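Local coordinates for peptidoglycan-recognition protein LC (Drosophila melanogaster, PDB 2F2L), which senses Gram-negative peptidoglycan as a membrane-anchored immune receptor, activating the imd/Relish pathway through its extracellular recognition domain, at residues A[3-6]-A[7-10]; A[154-157]-A[158-162]; A[123-126]-A[127-131]; A[49-52]-A[53-57]; A[146-149]-A[150-153]. One frame throughout, in Å; residues are numbered along the deposited sequence.

Overall arrangement
Two of the five contacts bear on the muropeptide held between this LCa domain and its LCx partner. Contact 4, on helix 40-57, carries Leu49, Thr52 and Glu56 of the pocket, and contact 1, in the loop after strand 2-3, adds Leu9. Their centres lie about 15 Å apart, yet they touch through Gln51, whose OE1 is 3.5 Å from Trp8 CZ3. Contacts 5 and 2 follow in series toward the C-terminus, centres about 14 Å apart, and are tied by Tyr157 OH and Phe151 O. Contact 3 closes helix 113-128, with its centre about 28 Å from that of contact 4 and on the opposite side of the chain's centre.

Contact 1 of 5, residues A[3-6]-A[7-10]; sequences VERQ and QWLA
Trp8 lays one face of its indole over the backbone of Arg5, with Arg5 CA 3.8 Å from the centroid of the five-membered ring and 28° off the ring normal, a CH-pi contact. Its chi1 of 60° sets CG between the backbone N and the carbonyl carbon and folds the ring back over the turn. Ala10 CB meets the same ring face near its rim, and also packs 3.7 Å from Arg5 CB and over one face of the guanidinium. The backbone closes in a Schellman-like pattern: Ala10 N donates a nearly straight bond to Arg5 O (3.0 Å), Leu9 N bonds to Gln6 O (3.2 Å) inside it, and Leu9 has positive phi. The Gln7 amide reaches back so that Glu4 N donates to Gln7 OE1 at 2.9 Å and 170°, approaching from above the carbonyl plane, while Val3 CG1 covers Gln7 CB at 3.6 Å.

Beyond the turn, Trp8 NE1 donates to Val77 O and Arg5 NH1 makes a salt bridge with Asp62. With both polar ends tied down, the turn is probably held against strand 75-77 and helix 40-57, placing Leu9 beside the bound muropeptide and Phe54 of the LCx chain.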
# COMPACT_ATOMS: atom_id res chain seq x y z
N VAL A 3 -1.43 -1.81 -13.29
CA VAL A 3 -2.00 -2.01 -11.96
C VAL A 3 -2.04 -0.65 -11.29
O VAL A 3 -1.00 -0.05 -11.01
CB VAL A 3 -1.23 -3.05 -11.15
CG1 VAL A 3 -1.86 -3.26 -9.78
CG2 VAL A 3 -1.19 -4.38 -11.92
N GLU A 4 -3.25 -0.15 -11.10
CA GLU A 4 -3.46 1.20 -10.61
C GLU A 4 -3.10 1.23 -9.13
O GLU A 4 -3.06 0.21 -8.45
CB GLU A 4 -4.92 1.65 -10.81
CG GLU A 4 -5.45 1.57 -12.24
CD GLU A 4 -4.71 2.50 -13.19
OE1 GLU A 4 -4.17 3.56 -12.74
OE2 GLU A 4 -4.67 2.16 -14.40
N ARG A 5 -2.82 2.43 -8.65
CA ARG A 5 -2.44 2.68 -7.27
C ARG A 5 -3.39 2.00 -6.27
O ARG A 5 -2.94 1.36 -5.32
CB ARG A 5 -2.43 4.17 -7.03
CG ARG A 5 -1.18 4.86 -7.56
CD ARG A 5 -1.26 6.34 -7.35
NE ARG A 5 -1.08 6.68 -5.95
CZ ARG A 5 0.09 6.95 -5.37
NH1 ARG A 5 1.22 6.91 -6.07
NH2 ARG A 5 0.12 7.25 -4.08
N GLN A 6 -4.69 2.15 -6.51
CA GLN A 6 -5.70 1.56 -5.64
C GLN A 6 -5.56 0.03 -5.55
O GLN A 6 -5.77 -0.56 -4.48
CB GLN A 6 -7.13 1.98 -6.06
CG GLN A 6 -7.45 1.85 -7.58
CD GLN A 6 -7.23 3.16 -8.41
OE1 GLN A 6 -6.28 3.93 -8.18
NE2 GLN A 6 -8.11 3.39 -9.41
N GLN A 7 -5.19 -0.61 -6.67
CA GLN A 7 -5.05 -2.05 -6.69
C GLN A 7 -3.84 -2.51 -5.88
O GLN A 7 -3.82 -3.65 -5.44
CB GLN A 7 -4.93 -2.61 -8.10
CG GLN A 7 -6.09 -2.32 -9.04
CD GLN A 7 -5.77 -2.74 -10.48
OE1 GLN A 7 -5.52 -1.90 -11.36
NE2 GLN A 7 -5.76 -4.06 -10.72
N TRP A 8 -2.83 -1.65 -5.68
CA TRP A 8 -1.70 -2.04 -4.81
C TRP A 8 -1.73 -1.39 -3.42
O TRP A 8 -0.75 -1.41 -2.67
CB TRP A 8 -0.33 -1.93 -5.51
CG TRP A 8 0.12 -0.59 -6.03
CD1 TRP A 8 0.00 -0.13 -7.31
CD2 TRP A 8 0.85 0.41 -5.31
NE1 TRP A 8 0.59 1.11 -7.43
CE2 TRP A 8 1.11 1.48 -6.22
CE3 TRP A 8 1.30 0.53 -3.98
CZ2 TRP A 8 1.79 2.64 -5.83
CZ3 TRP A 8 1.97 1.68 -3.60
CH2 TRP A 8 2.22 2.72 -4.52
N LEU A 9 -2.90 -0.88 -3.05
CA LEU A 9 -3.13 -0.38 -1.70
C LEU A 9 -2.30 0.86 -1.40
O LEU A 9 -1.95 1.13 -0.27
CB LEU A 9 -2.87 -1.51 -0.69
CG LEU A 9 -3.70 -1.70 0.56
CD1 LEU A 9 -5.20 -1.57 0.26
CD2 LEU A 9 -3.39 -3.05 1.18
N ALA A 10 -2.01 1.64 -2.44
CA ALA A 10 -1.22 2.84 -2.30
C ALA A 10 -1.78 3.79 -1.24
O ALA A 10 -2.98 4.09 -1.20
CB ALA A 10 -1.13 3.57 -3.65
O HOH W 1 -3.23 6.72 -3.49

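Contact 2 of 5, residues A[154-157]-A[158-162]; sequences DALY and ASFAN. With HSQ (2-acetylamino-2-deoxy-alpha-L-idopyranose), chain D.
With chi1 at -49°, Ser159 OG stands beside its own backbone N and turns back along the helix to Ala155 O, while Leu156 puts CG anti to its backbone N (chi1 171°) and sends CD1 forward to Phe160. These torsions set one hydroxyl-to-carbonyl bond and one apolar contact at the end of the short C-terminal helix 154-158 of the amidase-like PGRP domain. Ser159 OG donates to Ala155 O at 2.8 Å, in the carbonyl plane, the common back-bond of a serine to the carbonyl four residues earlier. The hydroxyl thereby binds a carbonyl that the backbone N of Ser159 does not take.

That nitrogen, Ser159 N, goes instead to Leu156 O at 3.1 Å, and Phe160 N goes to Tyr157 O at the same separation. Both bonds span three residues, whereas the preceding one, Ala158 N to Asp154 O at 3.0 Å, still spans four. The evidence is thus of a helix tightening into i to i-3 turns as it ends.

On the inner side Leu156 CD1 touches Phe160 CE2 at 3.8 Å, the two side chains crossing at a slant. Phe160 continues inward to Phe138, Trp163 and Trp166, and it also meets Leu116 and Thr119 of helix 113-128. Beyond the turn the chain reaches exposed Asn162, an N-glycosylation site, where the modelled sugar, an N-acetylated idopyranose, is joined by a covalent bond of 1.4 Å between Asn162 ND2 and C1.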
# COMPACT_ATOMS: atom_id res chain seq x y z
N ASP A 154 24.08 -3.71 -13.41
CA ASP A 154 24.73 -4.03 -14.69
C ASP A 154 23.88 -4.92 -15.59
O ASP A 154 23.79 -4.68 -16.79
CB ASP A 154 26.09 -4.70 -14.44
CG ASP A 154 27.18 -3.72 -14.01
OD1 ASP A 154 26.88 -2.52 -13.86
OD2 ASP A 154 28.35 -4.15 -13.85
N ALA A 155 23.24 -5.94 -15.02
CA ALA A 155 22.50 -6.91 -15.83
C ALA A 155 21.20 -6.32 -16.39
O ALA A 155 20.76 -6.69 -17.48
CB ALA A 155 22.24 -8.18 -15.06
N LEU A 156 20.58 -5.41 -15.65
CA LEU A 156 19.40 -4.70 -16.14
C LEU A 156 19.78 -3.82 -17.33
O LEU A 156 19.18 -3.93 -18.40
CB LEU A 156 18.78 -3.83 -15.02
CG LEU A 156 17.66 -2.86 -15.41
CD1 LEU A 156 16.44 -3.61 -15.91
CD2 LEU A 156 17.30 -1.96 -14.24
N TYR A 157 20.79 -2.97 -17.15
CA TYR A 157 21.13 -1.97 -18.16
C TYR A 157 21.70 -2.59 -19.45
O TYR A 157 21.45 -2.07 -20.53
CB TYR A 157 22.11 -0.94 -17.60
CG TYR A 157 21.62 -0.29 -16.33
CD1 TYR A 157 20.33 0.21 -16.23
CD2 TYR A 157 22.46 -0.17 -15.22
CE1 TYR A 157 19.88 0.83 -15.07
CE2 TYR A 157 22.01 0.43 -14.04
CZ TYR A 157 20.72 0.92 -13.98
OH TYR A 157 20.26 1.52 -12.83
N ALA A 158 22.42 -3.70 -19.31
CA ALA A 158 22.95 -4.45 -20.45
C ALA A 158 21.83 -4.96 -21.36
O ALA A 158 22.02 -5.10 -22.57
CB ALA A 158 23.80 -5.62 -19.97
N SER A 159 20.66 -5.22 -20.78
CA SER A 159 19.48 -5.69 -21.52
C SER A 159 18.90 -4.64 -22.49
O SER A 159 18.19 -5.00 -23.43
CB SER A 159 18.40 -6.17 -20.55
OG SER A 159 18.95 -7.05 -19.58
N PHE A 160 19.19 -3.36 -22.25
CA PHE A 160 18.75 -2.27 -23.13
C PHE A 160 19.86 -1.71 -24.01
O PHE A 160 19.62 -0.81 -24.81
CB PHE A 160 18.19 -1.11 -22.29
CG PHE A 160 17.10 -1.49 -21.36
CD1 PHE A 160 15.93 -2.05 -21.85
CD2 PHE A 160 17.22 -1.26 -20.00
CE1 PHE A 160 14.90 -2.39 -20.99
CE2 PHE A 160 16.20 -1.59 -19.14
CZ PHE A 160 15.04 -2.15 -19.63
N ALA A 161 21.06 -2.26 -23.89
CA ALA A 161 22.24 -1.69 -24.54
C ALA A 161 22.14 -1.54 -26.06
O ALA A 161 22.68 -0.58 -26.62
CB ALA A 161 23.49 -2.50 -24.17
N ASN A 162 21.44 -2.45 -26.73
CA ASN A 162 21.24 -2.36 -28.18
C ASN A 162 19.96 -1.66 -28.65
O ASN A 162 19.68 -1.63 -29.84
CB ASN A 162 21.39 -3.74 -28.86
CG ASN A 162 20.41 -4.80 -28.35
OD1 ASN A 162 19.57 -4.55 -27.49
ND2 ASN A 162 20.57 -6.03 -28.86
C1 HSQ D . 19.43 -6.61 -29.54
C2 HSQ D . 18.33 -6.35 -30.57
C3 HSQ D . 17.77 -7.63 -31.23
C4 HSQ D . 18.43 -8.97 -30.87
C5 HSQ D . 19.26 -8.96 -29.58
C6 HSQ D . 19.01 -10.14 -28.64
C7 HSQ D . 16.36 -4.86 -30.52
C8 HSQ D . 15.21 -5.57 -31.19
N2 HSQ D . 17.25 -5.64 -29.89
O3 HSQ D . 17.82 -7.47 -32.64
O4 HSQ D . 17.45 -9.98 -30.84
O5 HSQ D . 19.04 -7.78 -28.85
O6 HSQ D . 19.94 -10.06 -27.58
O7 HSQ D . 16.46 -3.63 -30.55

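Contact 3 of 5, residues A[123-126]-A[127-131]; sequences LERG and VKLGK
Gly126 O accepts the shortest sound polar bond here, from Lys131 N at 2.9 Å, with the donor nearly in line with the carbonyl. This bond spans five residues. A second, Gly130 N to Val127 O at 3.3 Å, spans three and lies within it; together with the positive phi of Gly130 (79°) they define a Schellman motif, which ends helix 113-128 and turns the chain away.

Before the cap the helix is regular: Val127 N bonds to Leu123 O, and Lys128 N to Glu124 O at 3.0 Å and 164°. Leu129 N reaches Arg125 O at the same length but more bent, 136°, consistent with the helix ending here. Along the outer side Glu124 and Lys128 run side by side and point the same way. Glu124 OE2 and Lys128 NZ stay 3.7 Å apart, a long salt bridge that probably adds little on an exposed surface. On the adjoining side of the helix, Leu129 CD1 rests at 3.9 Å on Arg125 CG in one of the two conformers modelled for that arginine.

Toward the sheet, Leu123 packs on Tyr136 and Phe138 of strand 136-140, and Val127 also covers Tyr136. Past the cap, Lys131 NZ donates to Asn82 OD1 and the Lys131 backbone pairs with Val24, so the residue after the cap joins the beginning of strand 24-31.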
# COMPACT_ATOMS: atom_id res chain seq x y z
N LEU A 123 7.06 2.70 -23.11
CA LEU A 123 7.68 3.82 -23.82
C LEU A 123 6.84 4.30 -25.03
O LEU A 123 6.67 5.52 -25.23
CB LEU A 123 9.07 3.43 -24.30
CG LEU A 123 10.15 3.18 -23.24
CD1 LEU A 123 11.33 2.48 -23.87
CD2 LEU A 123 10.60 4.47 -22.57
N GLU A 124 6.33 3.35 -25.82
CA GLU A 124 5.45 3.68 -26.93
C GLU A 124 4.16 4.40 -26.48
O GLU A 124 3.76 5.39 -27.11
CB GLU A 124 5.10 2.43 -27.75
CG GLU A 124 4.01 2.69 -28.82
CD GLU A 124 3.60 1.44 -29.61
OE1 GLU A 124 3.65 0.32 -29.04
OE2 GLU A 124 3.20 1.60 -30.79
N ARG A 125 3.53 3.89 -25.43
CA ARG A 125 2.31 4.52 -24.89
C ARG A 125 2.59 5.97 -24.47
O ARG A 125 1.80 6.86 -24.75
CB ARG A 125 1.77 3.70 -23.71
CG ARG A 125 0.34 4.05 -23.27
CD ARG A 125 -0.70 3.87 -24.38
NE ARG A 125 -0.62 2.56 -25.03
CZ ARG A 125 -1.27 1.46 -24.63
NH1 ARG A 125 -2.07 1.48 -23.57
NH2 ARG A 125 -1.13 0.33 -25.31
N GLY A 126 3.73 6.20 -23.82
CA GLY A 126 4.15 7.54 -23.42
C GLY A 126 4.36 8.51 -24.57
O GLY A 126 3.99 9.69 -24.49
N VAL A 127 4.96 8.02 -25.64
CA VAL A 127 5.11 8.82 -26.86
C VAL A 127 3.73 9.18 -27.44
O VAL A 127 3.47 10.34 -27.76
CB VAL A 127 6.02 8.11 -27.87
CG1 VAL A 127 5.98 8.78 -29.22
CG2 VAL A 127 7.46 8.10 -27.33
N LYS A 128 2.83 8.20 -27.53
CA LYS A 128 1.49 8.41 -28.09
C LYS A 128 0.63 9.38 -27.28
O LYS A 128 -0.24 10.04 -27.85
CB LYS A 128 0.73 7.09 -28.17
CG LYS A 128 1.28 6.13 -29.17
CD LYS A 128 0.90 6.49 -30.57
CE LYS A 128 1.39 5.43 -31.51
NZ LYS A 128 0.58 4.19 -31.37
N LEU A 129 0.86 9.42 -25.97
CA LEU A 129 0.07 10.25 -25.07
C LEU A 129 0.64 11.66 -24.87
O LEU A 129 0.07 12.45 -24.13
CB LEU A 129 -0.10 9.56 -23.71
CG LEU A 129 -0.93 8.27 -23.70
CD1 LEU A 129 -0.86 7.64 -22.32
CD2 LEU A 129 -2.39 8.50 -24.10
N GLY A 130 1.76 11.98 -25.52
CA GLY A 130 2.40 13.30 -25.38
C GLY A 130 3.23 13.49 -24.10
O GLY A 130 3.59 14.62 -23.75
N LYS A 131 3.56 12.40 -23.43
CA LYS A 131 4.33 12.44 -22.17
C LYS A 131 5.83 12.34 -22.42
O LYS A 131 6.65 12.87 -21.64
CB LYS A 131 3.90 11.29 -21.24
CG LYS A 131 2.39 11.11 -21.09
CD LYS A 131 1.68 12.37 -20.60
CE LYS A 131 0.20 12.09 -20.24
NZ LYS A 131 -0.52 13.34 -19.86

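Contact 4 of 5, residues A[49-52]-A[53-57]; sequences LLQT and YDIES. With MLD (glcnac(beta1-4)-murnac(1,6-anhydro)-L-ala-gamma-D-glu-meso-a2pm-D-ala), chain G.
Glu56 meets the bound muropeptide with its carboxylate: OE1 accepts from O3 of the ligand's GlcNAc at 2.7 Å, and OE2 takes a weak bond from the sugar's acetamido N2 at 3.1 Å and 127°. One turn earlier on the helix, Thr52 turns OG1 toward the anhydro-MurNAc, 3.7 Å from ligand CA5; a further turn back, Leu49 CD2 touches ligand CA6 at 4.0 Å. A water links Thr52 and Glu56, accepting from Thr52 OG1 and donating to Glu56 OE2 at 2.6 Å, with a weak further bond from N2.

The spacing comes from helix 40-57. Glu56 N bonds to Thr52 O at 2.8 Å and 159°, which puts the two side chains on the same side of the helix, and Thr52 CG2 lies 4.1 Å from Glu56 CD. CG stands beside the backbone N in Glu56 (chi1 -60°) and the chain beyond it is extended, so the carboxylate reaches the sugar. On another side of the helix Ile55 CD1 lies along Gln51, 3.7 Å from its CG, and the Gln51 amide is held by Asp62 and by the backbone N of Gln11.

His32, His55 and His140 of the LCx chain also bond the ligand, which is thus held from both chains. The share of this part of helix 40-57 is partly polar, through an acid that accepts from a sugar hydroxyl and amide, and partly van der Waals.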
# COMPACT_ATOMS: atom_id res chain seq x y z
N LEU A 49 5.25 -2.23 -0.09
CA LEU A 49 6.33 -2.13 0.89
C LEU A 49 7.41 -1.11 0.50
O LEU A 49 7.97 -0.45 1.37
CB LEU A 49 6.95 -3.49 1.15
CG LEU A 49 6.01 -4.54 1.76
CD1 LEU A 49 6.81 -5.78 2.14
CD2 LEU A 49 5.24 -3.98 2.94
N LEU A 50 7.74 -1.00 -0.78
CA LEU A 50 8.63 0.07 -1.27
C LEU A 50 8.07 1.46 -1.00
O LEU A 50 8.83 2.38 -0.70
CB LEU A 50 8.90 -0.07 -2.77
CG LEU A 50 9.95 -1.12 -3.14
CD1 LEU A 50 9.79 -1.60 -4.61
CD2 LEU A 50 11.32 -0.56 -2.90
N GLN A 51 6.75 1.61 -1.14
CA GLN A 51 6.13 2.90 -0.88
C GLN A 51 6.34 3.30 0.56
O GLN A 51 6.71 4.41 0.84
CB GLN A 51 4.63 2.93 -1.18
CG GLN A 51 4.08 4.36 -1.06
CD GLN A 51 2.58 4.45 -1.14
OE1 GLN A 51 1.86 3.57 -0.65
NE2 GLN A 51 2.09 5.56 -1.71
N THR A 52 6.10 2.39 1.48
CA THR A 52 6.40 2.66 2.89
C THR A 52 7.85 3.03 3.13
O THR A 52 8.13 3.97 3.85
CB THR A 52 5.99 1.47 3.77
OG1 THR A 52 4.56 1.47 3.84
CG2 THR A 52 6.56 1.59 5.17
N TYR A 53 8.77 2.27 2.54
CA TYR A 53 10.18 2.55 2.66
C TYR A 53 10.48 3.96 2.15
O TYR A 53 11.15 4.74 2.81
CB TYR A 53 11.01 1.51 1.90
CG TYR A 53 12.48 1.75 2.10
CD1 TYR A 53 13.15 1.23 3.20
CD2 TYR A 53 13.20 2.54 1.21
CE1 TYR A 53 14.51 1.48 3.39
CE2 TYR A 53 14.54 2.78 1.39
CZ TYR A 53 15.18 2.26 2.47
OH TYR A 53 16.51 2.53 2.64
N ASP A 54 9.98 4.27 0.97
CA ASP A 54 10.22 5.59 0.38
C ASP A 54 9.67 6.73 1.22
O ASP A 54 10.33 7.77 1.36
CB ASP A 54 9.66 5.66 -1.03
CG ASP A 54 10.47 4.84 -2.01
OD1 ASP A 54 11.51 4.26 -1.59
OD2 ASP A 54 10.10 4.80 -3.20
N ILE A 55 8.48 6.55 1.78
CA ILE A 55 7.88 7.60 2.60
C ILE A 55 8.53 7.70 3.97
O ILE A 55 8.90 8.81 4.42
CB ILE A 55 6.35 7.44 2.75
CG1 ILE A 55 5.67 7.60 1.38
CG2 ILE A 55 5.83 8.51 3.76
CD1 ILE A 55 4.18 7.16 1.32
N GLU A 56 8.71 6.56 4.63
CA GLU A 56 9.08 6.55 6.03
C GLU A 56 10.57 6.49 6.31
O GLU A 56 11.01 7.12 7.28
CB GLU A 56 8.30 5.44 6.78
CG GLU A 56 6.79 5.71 6.68
CD GLU A 56 5.90 4.84 7.56
OE1 GLU A 56 6.37 4.27 8.56
OE2 GLU A 56 4.69 4.74 7.24
N SER A 57 11.34 5.77 5.51
CA SER A 57 12.81 5.82 5.63
C SER A 57 13.40 6.94 4.81
O SER A 57 14.15 7.76 5.34
CB SER A 57 13.46 4.49 5.24
OG SER A 57 12.97 3.45 6.07
CAA MLD G . 1.22 4.55 7.51
CAB MLD G . 1.47 3.24 8.24
OAC MLD G . 0.71 2.85 9.11
N2 MLD G . 2.56 2.58 7.84
C2 MLD G . 3.01 1.32 8.41
C3 MLD G . 4.49 1.51 8.79
O3 MLD G . 4.68 2.58 9.74
C4 MLD G . 5.10 0.20 9.26
O4 MLD G . 6.50 0.42 9.40
C5 MLD G . 4.87 -0.88 8.20
C6 MLD G . 5.33 -2.30 8.57
O6 MLD G . 5.25 -3.13 7.38
O5 MLD G . 3.46 -1.00 8.01
C1 MLD G . 2.88 0.19 7.42
O1 MLD G . 1.52 -0.05 7.19
CA4 MLD G . 1.31 -0.96 6.09
CA5 MLD G . 1.54 -0.40 4.68
OA5 MLD G . 0.35 -0.43 3.82
CA6 MLD G . 2.37 -1.47 4.08
OA6 MLD G . 1.43 -2.45 3.67
CA1 MLD G . 0.11 -1.85 3.77
CA2 MLD G . -0.53 -2.32 5.09
NAD MLD G . -2.00 -2.31 4.96
CAE MLD G . -2.74 -3.38 5.19
CAF MLD G . -4.23 -3.17 4.99
OAG MLD G . -2.30 -4.47 5.56
CA3 MLD G . -0.14 -1.40 6.25
OAH MLD G . -0.28 -2.07 7.55
CAI MLD G . -1.49 -1.74 8.27
CAJ MLD G . -1.32 -0.54 9.18
CAL MLD G . -1.91 -2.95 9.12
OAM MLD G . -2.89 -2.81 9.85
N MLD G . -1.22 -4.08 9.03
CA MLD G . -1.55 -5.31 9.77
CB MLD G . -2.52 -6.09 8.87
C MLD G . -0.25 -6.12 9.91
O MLD G . 0.44 -6.36 8.91
NAN MLD G . 0.05 -6.47 11.16
CAO MLD G . 1.24 -7.25 11.56
CAP MLD G . 1.96 -6.58 12.77
OBA MLD G . 2.71 -7.32 13.42
OAQ MLD G . 1.75 -5.38 13.06
CBB MLD G . 0.79 -8.61 12.08
CBC MLD G . 0.21 -9.54 11.02
CBD MLD G . -0.11 -10.89 11.68
OBE MLD G . -0.35 -10.98 12.89
NBF MLD G . -0.12 -11.92 10.87
CBG MLD G . -0.41 -13.28 11.34
CBH MLD G . 0.74 -13.78 12.25
OBI MLD G . 1.91 -13.60 11.94
NBJ MLD G . 0.34 -14.36 13.38
CBK MLD G . 1.27 -14.92 14.38
CBL MLD G . 0.90 -16.39 14.60
CBM MLD G . 1.23 -14.21 15.75
OBO MLD G . 0.17 -13.60 16.08
OBN MLD G . 2.26 -14.31 16.46
CBP MLD G . -0.60 -14.19 10.11
CBQ MLD G . -1.29 -15.52 10.48
CBR MLD G . -1.61 -16.34 9.23
CBS MLD G . -2.73 -17.36 9.45
CBT MLD G . -4.08 -16.62 9.55
OBV MLD G . -4.54 -16.16 8.50
OBU MLD G . -4.61 -16.54 10.68
NBW MLD G . -2.48 -18.12 10.68
O HOH W 2 3.75 3.93 4.92

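Contact 5 of 5, residues A[146-149]-A[150-153]; sequences PSVT and DFKA
The Phe151 ring has Val148 over one face: CG1 stands 3.8 Å from the ring centroid and only 15° off the normal, a CH-pi contact displaced toward the CD2 side. Val148 CB follows at 3.5 Å from Phe151 CD2, so the valine meets the ring with its branch point as well as its methyl. The two side chains cross obliquely. Val148 holds CG1 anti to its backbone N (chi1 -176°), which directs this methyl over the ring. Around the same ring gather Leu30 of strand 24-31, Ser141 and Ser142 of helix 141-144, and the side chains of Met88 and Met145.

The backbone beneath this pair is a short 3-10 turn, in the loop that runs from helix 141-144 to helix 154-158 of the PGRP domain. Two bonds of the i to i-3 kind support the assignment. Phe151 N donates to Val148 O at 3.3 Å, and Lys152 N to Thr149 O at the same length, both bonds fairly straight. The first of these bonds sets the three-residue spacing that brings the valine onto the ring.

Lys152 folds back at chi2 (-48°) and runs along the start of the turn, its CE 3.5 Å from Pro146 O. Asp150 O accepts from Asn33 ND2, and Phe151 O receives the hydroxyl of Tyr157. Ala153 takes the N-cap position of the helix that follows, its methyl against Phe106 and Pro31.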
# COMPACT_ATOMS: atom_id res chain seq x y z
N PRO A 146 27.36 7.98 -11.58
CA PRO A 146 28.23 6.81 -11.41
C PRO A 146 28.60 6.47 -9.97
O PRO A 146 28.88 5.31 -9.68
CB PRO A 146 29.48 7.19 -12.20
CG PRO A 146 29.01 8.20 -13.18
CD PRO A 146 27.98 8.98 -12.47
N SER A 147 28.60 7.46 -9.09
CA SER A 147 29.05 7.25 -7.71
C SER A 147 27.99 6.60 -6.82
O SER A 147 28.33 6.16 -5.72
CB SER A 147 29.47 8.57 -7.08
OG SER A 147 28.33 9.36 -6.80
N VAL A 148 26.74 6.55 -7.26
CA VAL A 148 25.65 6.09 -6.41
C VAL A 148 25.54 4.57 -6.49
O VAL A 148 25.24 4.01 -7.54
CB VAL A 148 24.30 6.77 -6.75
CG1 VAL A 148 23.20 6.33 -5.76
CG2 VAL A 148 24.46 8.28 -6.71
N THR A 149 25.81 3.92 -5.37
CA THR A 149 25.90 2.47 -5.29
C THR A 149 24.54 1.79 -5.48
O THR A 149 24.47 0.71 -6.07
CB THR A 149 26.48 2.04 -3.95
OG1 THR A 149 27.77 2.65 -3.79
CG2 THR A 149 26.63 0.53 -3.87
N ASP A 150 23.48 2.45 -5.00
CA ASP A 150 22.12 1.92 -5.13
C ASP A 150 21.56 1.99 -6.55
O ASP A 150 20.50 1.41 -6.81
CB ASP A 150 21.17 2.66 -4.19
CG ASP A 150 21.45 2.38 -2.72
OD1 ASP A 150 22.18 1.40 -2.42
OD2 ASP A 150 20.96 3.15 -1.87
N PHE A 151 22.23 2.71 -7.44
CA PHE A 151 21.81 2.77 -8.85
C PHE A 151 22.43 1.67 -9.72
O PHE A 151 22.03 1.51 -10.88
CB PHE A 151 22.16 4.14 -9.47
CG PHE A 151 21.35 5.30 -8.95
CD1 PHE A 151 20.12 5.12 -8.31
CD2 PHE A 151 21.80 6.60 -9.15
CE1 PHE A 151 19.39 6.21 -7.87
CE2 PHE A 151 21.06 7.69 -8.71
CZ PHE A 151 19.86 7.50 -8.08
N LYS A 152 23.38 0.92 -9.16
CA LYS A 152 24.10 -0.10 -9.92
C LYS A 152 23.21 -1.31 -10.20
O LYS A 152 22.56 -1.84 -9.30
CB LYS A 152 25.41 -0.55 -9.21
CG LYS A 152 26.57 0.50 -9.18
CD LYS A 152 26.83 1.15 -10.57
CE LYS A 152 28.12 1.98 -10.63
NZ LYS A 152 28.44 2.46 -12.04
N ALA A 153 23.20 -1.73 -11.46
CA ALA A 153 22.39 -2.84 -11.93
C ALA A 153 22.84 -3.23 -13.33
O ALA A 153 22.10 -3.11 -14.29
CB ALA A 153 20.92 -2.45 -11.94